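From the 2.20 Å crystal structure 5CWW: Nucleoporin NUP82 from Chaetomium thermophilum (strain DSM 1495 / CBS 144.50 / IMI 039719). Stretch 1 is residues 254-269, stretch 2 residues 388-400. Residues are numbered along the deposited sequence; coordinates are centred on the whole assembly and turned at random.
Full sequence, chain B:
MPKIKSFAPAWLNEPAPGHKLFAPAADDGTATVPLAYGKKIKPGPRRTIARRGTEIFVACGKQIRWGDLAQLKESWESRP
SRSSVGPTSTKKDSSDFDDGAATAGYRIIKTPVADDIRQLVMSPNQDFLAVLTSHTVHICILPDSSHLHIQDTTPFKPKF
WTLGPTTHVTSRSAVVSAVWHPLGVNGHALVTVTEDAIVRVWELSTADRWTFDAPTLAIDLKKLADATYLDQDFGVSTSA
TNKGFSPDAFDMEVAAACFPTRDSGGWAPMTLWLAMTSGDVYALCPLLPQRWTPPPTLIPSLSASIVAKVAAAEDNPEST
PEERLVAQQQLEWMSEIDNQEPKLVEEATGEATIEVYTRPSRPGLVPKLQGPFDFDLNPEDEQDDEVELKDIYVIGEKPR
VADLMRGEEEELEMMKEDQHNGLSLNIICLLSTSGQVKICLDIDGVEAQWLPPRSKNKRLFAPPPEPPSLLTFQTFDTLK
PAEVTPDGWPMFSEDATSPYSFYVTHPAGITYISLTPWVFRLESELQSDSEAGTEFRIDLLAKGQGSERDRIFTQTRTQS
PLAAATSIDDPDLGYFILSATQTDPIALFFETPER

Stretch 1, residues 254-269: VAAACFPTRDSGGWAP
Stretch 2, residues 388-400: ELKDIYVIGEKPR

Two segments far apart in the chain of Nucleoporin NUP82 run side by side in the same direction, burying 804 Å² between them. Strand 254-258 and strand 389-395 lie 7° from parallel, 5.3 Å apart at closest approach, and the pairing continues into the loops beyond both strands. The register sets the CA atoms of Ala255 and Lys390 5.2 Å apart, those of Ala256 and Asp391 5.4 Å, then widens to 6.7 Å between those of Cys258 and Tyr393 before closing to 4.8 Å between those of Pro260 and Gly396, a CA spacing repeated from Ser264 to Lys398 and from Gly265 to Pro399.

Val254 (phi/psi -77/133) makes no contact. Ala255 breaks the extended pattern at -93/-44, as its neighbour Lys390 does at -128/-19, and its CB points toward the other strand, 3.4 Å from Leu389 O. The methyl suits this tight approach. Extended geometry resumes at Ala256 (-168/161), whose CB lies 3.6 Å from Asp391 OD1 and 4.2 Å from Ile392 CG2. Asp391 (-154/160, chi1 t) uses OD1 to accept a 2.7 Å hydrogen bond from Ile392 N, its own neighbour. Ala257 (-142/152) points away.

Cys258 (-154/157, chi1 p) fills the wider part of the register with sulfur: SG is 4.0 Å from Ile392 CG2 and 3.6 Å from Val394 CG2. Both branched residues, Ile392 (-140/140) and Val394 (-116/125), are buried, have chi1 t and point toward stretch 1. The main chains here are bridged by water 1, which donates to Phe259 O at 2.8 Å and accepts from Val394 N at 3.0 Å. The CA-to-CB bond of Phe259 (-94/155, chi1 m) points away from stretch 2.

Pro260 (-59/151, C-gamma exo) closes the gap with CA 3.5 Å from Val394 O in a CA-H...O contact and CG 4.2 Å from Val394 CG1. The same carbonyl accepts a direct backbone hydrogen bond, Thr261 N to Val394 O, 3.2 Å at 163°. Thr261 (-47/139, chi1 p) uses its side chain as well: OG1 accepts a weak 3.5 Å bond from Gly396 N, while CG2 sits 3.5 Å from Tyr393 OH.

The CA-to-CB bond of Arg262 (-75/-169) points away, and the residue is exposed. Asp263 adopts 58/21 with chi1 m; its main-chain O, rather than its carboxylate, receives Lys398 NZ at 2.9 Å. Lys398 starts away from stretch 1, and its m, t, p, p chain folds back to deliver the amine.

Ser264 (-93/150, chi1 m) places CA 3.3 Å from Glu397 O. A CB on Gly396 (-67/150) would lie 3.0 Å from Pro260 CB, a clash, so glycine fits here.

Gly265 (-105/-175) donates N to Glu397 O, 2.9 Å at 164°, and opens a type II' turn closed by Ala268 N to Gly265 O at 3.2 Å. A CB on Gly265 would strike Pro399 CG. Gly266 (56/-142) suits its positive phi, and a CB there would clash with OE2 of Glu397 (-54/147, chi1 p, chi2 t). Trp267 (-83/-6, chi1 m) and Ala268 (-52/-47) complete the turn, Ala268 CB resting 4.3 Å from Glu397 CG.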

# COMPACT_ATOMS: atom_id res chain seq x y z
N VAL B 254 -8.02 -0.20 -0.66
CA VAL B 254 -6.62 0.19 -0.85
C VAL B 254 -6.36 0.67 -2.27
O VAL B 254 -6.78 0.03 -3.24
CB VAL B 254 -5.67 -0.99 -0.55
CG1 VAL B 254 -4.21 -0.55 -0.71
CG2 VAL B 254 -5.91 -1.52 0.86
N ALA B 255 -5.68 1.81 -2.38
CA ALA B 255 -5.25 2.35 -3.66
C ALA B 255 -3.84 1.87 -3.99
O ALA B 255 -3.55 1.48 -5.12
CB ALA B 255 -5.31 3.86 -3.66
N ALA B 256 -2.96 1.91 -2.99
CA ALA B 256 -1.59 1.46 -3.18
C ALA B 256 -0.87 1.33 -1.84
O ALA B 256 -1.29 1.89 -0.83
CB ALA B 256 -0.83 2.43 -4.08
N ALA B 257 0.23 0.58 -1.86
CA ALA B 257 1.06 0.39 -0.68
C ALA B 257 2.52 0.38 -1.09
O ALA B 257 2.86 0.01 -2.21
CB ALA B 257 0.70 -0.90 0.03
N CYS B 258 3.39 0.79 -0.17
CA CYS B 258 4.82 0.78 -0.45
C CYS B 258 5.63 0.66 0.83
O CYS B 258 5.15 0.97 1.92
CB CYS B 258 5.21 2.05 -1.20
SG CYS B 258 5.04 3.56 -0.22
N PHE B 259 6.86 0.17 0.68
CA PHE B 259 7.87 0.30 1.71
C PHE B 259 8.69 1.54 1.40
O PHE B 259 8.76 1.96 0.25
CB PHE B 259 8.78 -0.93 1.77
CG PHE B 259 8.15 -2.13 2.41
CD1 PHE B 259 7.98 -2.19 3.78
CD2 PHE B 259 7.74 -3.21 1.64
CE1 PHE B 259 7.39 -3.29 4.38
CE2 PHE B 259 7.15 -4.32 2.23
CZ PHE B 259 6.98 -4.36 3.60
N PRO B 260 9.31 2.14 2.43
CA PRO B 260 10.21 3.24 2.11
C PRO B 260 11.33 2.79 1.18
O PRO B 260 11.71 1.61 1.19
CB PRO B 260 10.76 3.65 3.48
CG PRO B 260 9.66 3.32 4.41
CD PRO B 260 9.07 2.04 3.88
N THR B 261 11.81 3.73 0.38
CA THR B 261 13.04 3.56 -0.39
C THR B 261 14.11 3.00 0.54
O THR B 261 14.20 3.42 1.69
CB THR B 261 13.49 4.91 -0.98
OG1 THR B 261 13.66 5.86 0.08
CG2 THR B 261 12.46 5.44 -1.96
N ARG B 262 14.91 2.05 0.07
CA ARG B 262 15.86 1.42 0.97
C ARG B 262 17.02 2.37 1.25
O ARG B 262 16.95 3.55 0.91
CB ARG B 262 16.39 0.10 0.39
CG ARG B 262 16.71 -0.94 1.46
CD ARG B 262 17.78 -1.93 1.01
NE ARG B 262 18.12 -2.88 2.07
CZ ARG B 262 19.00 -3.87 1.95
NH1 ARG B 262 19.63 -4.07 0.79
NH2 ARG B 262 19.24 -4.68 2.97
N ASP B 263 18.07 1.85 1.87
CA ASP B 263 19.11 2.68 2.47
C ASP B 263 18.48 3.61 3.52
O ASP B 263 19.06 4.63 3.87
CB ASP B 263 19.85 3.49 1.40
CG ASP B 263 20.27 2.64 0.22
OD1 ASP B 263 20.39 1.41 0.37
OD2 ASP B 263 20.48 3.21 -0.88
N SER B 264 17.31 3.23 4.02
CA SER B 264 16.62 4.01 5.04
C SER B 264 16.98 3.49 6.42
O SER B 264 17.26 2.30 6.58
CB SER B 264 15.10 3.96 4.84
OG SER B 264 14.73 4.53 3.60
N GLY B 265 16.97 4.38 7.40
CA GLY B 265 17.34 4.02 8.76
C GLY B 265 16.13 3.92 9.66
O GLY B 265 14.98 4.03 9.20
N GLY B 266 16.38 3.71 10.94
CA GLY B 266 15.32 3.58 11.92
C GLY B 266 14.34 2.49 11.56
O GLY B 266 14.71 1.43 11.05
N TRP B 267 13.07 2.76 11.83
CA TRP B 267 12.01 1.78 11.60
C TRP B 267 11.53 1.75 10.16
O TRP B 267 10.71 0.91 9.79
CB TRP B 267 10.83 2.08 12.52
CG TRP B 267 11.14 1.97 13.97
CD1 TRP B 267 11.35 3.00 14.85
CD2 TRP B 267 11.28 0.76 14.73
NE1 TRP B 267 11.60 2.51 16.10
CE2 TRP B 267 11.57 1.14 16.06
CE3 TRP B 267 11.19 -0.59 14.42
CZ2 TRP B 267 11.77 0.20 17.07
CZ3 TRP B 267 11.39 -1.52 15.42
CH2 TRP B 267 11.67 -1.12 16.73
N ALA B 268 12.04 2.67 9.34
CA ALA B 268 11.56 2.85 7.97
C ALA B 268 11.54 1.55 7.15
O ALA B 268 10.55 1.24 6.50
CB ALA B 268 12.39 3.91 7.26
N PRO B 269 12.64 0.78 7.18
CA PRO B 269 12.62 -0.41 6.31
C PRO B 269 11.73 -1.55 6.83
O PRO B 269 11.64 -2.57 6.15
CB PRO B 269 14.09 -0.85 6.26
CG PRO B 269 14.81 -0.06 7.33
CD PRO B 269 13.85 0.85 8.01
N GLU B 388 -9.39 11.92 -2.89
CA GLU B 388 -9.24 10.56 -3.37
C GLU B 388 -7.80 10.27 -3.81
O GLU B 388 -7.27 10.94 -4.69
CB GLU B 388 -10.20 10.31 -4.53
CG GLU B 388 -10.11 8.92 -5.15
CD GLU B 388 -11.16 8.70 -6.22
OE1 GLU B 388 -11.22 9.51 -7.17
OE2 GLU B 388 -11.93 7.72 -6.11
N LEU B 389 -7.19 9.26 -3.20
CA LEU B 389 -5.79 8.92 -3.47
C LEU B 389 -5.66 7.79 -4.48
O LEU B 389 -6.52 6.90 -4.54
CB LEU B 389 -5.06 8.55 -2.18
CG LEU B 389 -4.81 9.68 -1.18
CD1 LEU B 389 -4.15 9.13 0.07
CD2 LEU B 389 -3.96 10.78 -1.79
N LYS B 390 -4.58 7.82 -5.25
CA LYS B 390 -4.33 6.80 -6.26
C LYS B 390 -2.94 6.20 -6.15
O LYS B 390 -2.68 5.11 -6.66
CB LYS B 390 -4.54 7.39 -7.66
CG LYS B 390 -6.01 7.63 -8.00
CD LYS B 390 -6.76 6.31 -8.21
CE LYS B 390 -8.26 6.47 -8.10
NZ LYS B 390 -8.81 7.37 -9.15
N ASP B 391 -2.03 6.90 -5.48
CA ASP B 391 -0.70 6.34 -5.24
C ASP B 391 -0.05 6.94 -4.00
O ASP B 391 -0.45 8.00 -3.53
CB ASP B 391 0.21 6.57 -6.45
CG ASP B 391 1.28 5.51 -6.59
OD1 ASP B 391 1.48 4.73 -5.63
OD2 ASP B 391 1.95 5.46 -7.64
N ILE B 392 0.94 6.23 -3.48
CA ILE B 392 1.71 6.69 -2.34
C ILE B 392 3.18 6.36 -2.57
O ILE B 392 3.51 5.30 -3.10
CB ILE B 392 1.21 6.05 -1.02
CG1 ILE B 392 2.02 6.58 0.17
CG2 ILE B 392 1.28 4.52 -1.10
CD1 ILE B 392 1.43 6.22 1.52
N TYR B 393 4.05 7.29 -2.18
CA TYR B 393 5.48 7.12 -2.36
C TYR B 393 6.21 7.71 -1.16
O TYR B 393 6.08 8.90 -0.87
CB TYR B 393 5.95 7.79 -3.65
CG TYR B 393 7.45 7.80 -3.82
CD1 TYR B 393 8.15 6.64 -4.13
CD2 TYR B 393 8.17 8.98 -3.69
CE1 TYR B 393 9.52 6.66 -4.29
CE2 TYR B 393 9.54 9.01 -3.85
CZ TYR B 393 10.21 7.84 -4.15
OH TYR B 393 11.58 7.86 -4.31
N VAL B 394 6.96 6.86 -0.46
CA VAL B 394 7.58 7.25 0.80
C VAL B 394 9.10 7.21 0.71
O VAL B 394 9.69 6.19 0.36
CB VAL B 394 7.13 6.35 1.95
CG1 VAL B 394 7.74 6.82 3.27
CG2 VAL B 394 5.61 6.35 2.04
N ILE B 395 9.72 8.34 1.02
CA ILE B 395 11.17 8.42 1.12
C ILE B 395 11.54 8.28 2.58
O ILE B 395 11.29 9.18 3.39
CB ILE B 395 11.70 9.74 0.54
CG1 ILE B 395 11.18 9.95 -0.88
CG2 ILE B 395 13.23 9.74 0.55
CD1 ILE B 395 11.35 11.35 -1.39
N GLY B 396 12.14 7.15 2.93
CA GLY B 396 12.46 6.86 4.32
C GLY B 396 13.52 7.79 4.87
O GLY B 396 14.39 8.27 4.13
N GLU B 397 13.45 8.06 6.17
CA GLU B 397 14.50 8.78 6.87
C GLU B 397 15.83 8.09 6.61
O GLU B 397 15.88 6.86 6.48
CB GLU B 397 14.21 8.84 8.37
CG GLU B 397 13.99 7.46 9.00
CD GLU B 397 14.14 7.47 10.50
OE1 GLU B 397 15.11 8.07 11.01
OE2 GLU B 397 13.29 6.87 11.18
N LYS B 398 16.90 8.86 6.55
CA LYS B 398 18.23 8.30 6.36
C LYS B 398 19.01 8.38 7.67
O LYS B 398 18.80 9.30 8.46
CB LYS B 398 18.98 9.04 5.25
CG LYS B 398 18.24 9.02 3.91
CD LYS B 398 19.18 9.30 2.74
CE LYS B 398 20.07 8.10 2.42
NZ LYS B 398 19.28 6.89 2.03
N PRO B 399 19.89 7.40 7.93
CA PRO B 399 20.69 7.42 9.16
C PRO B 399 21.50 8.70 9.32
O PRO B 399 21.99 9.24 8.33
CB PRO B 399 21.61 6.20 9.01
CG PRO B 399 20.90 5.31 8.07
CD PRO B 399 20.18 6.20 7.11
N ARG B 400 21.64 9.17 10.55
CA ARG B 400 22.38 10.40 10.83
C ARG B 400 23.88 10.13 10.88
O ARG B 400 24.32 9.07 11.33
CB ARG B 400 21.91 11.01 12.15
CG ARG B 400 20.41 11.18 12.26
CD ARG B 400 20.01 11.75 13.61
NE ARG B 400 18.58 11.63 13.87
CZ ARG B 400 17.99 11.98 15.01
NH1 ARG B 400 18.70 12.48 16.01
NH2 ARG B 400 16.68 11.82 15.15
O HOH W 1 8.38 4.31 -1.29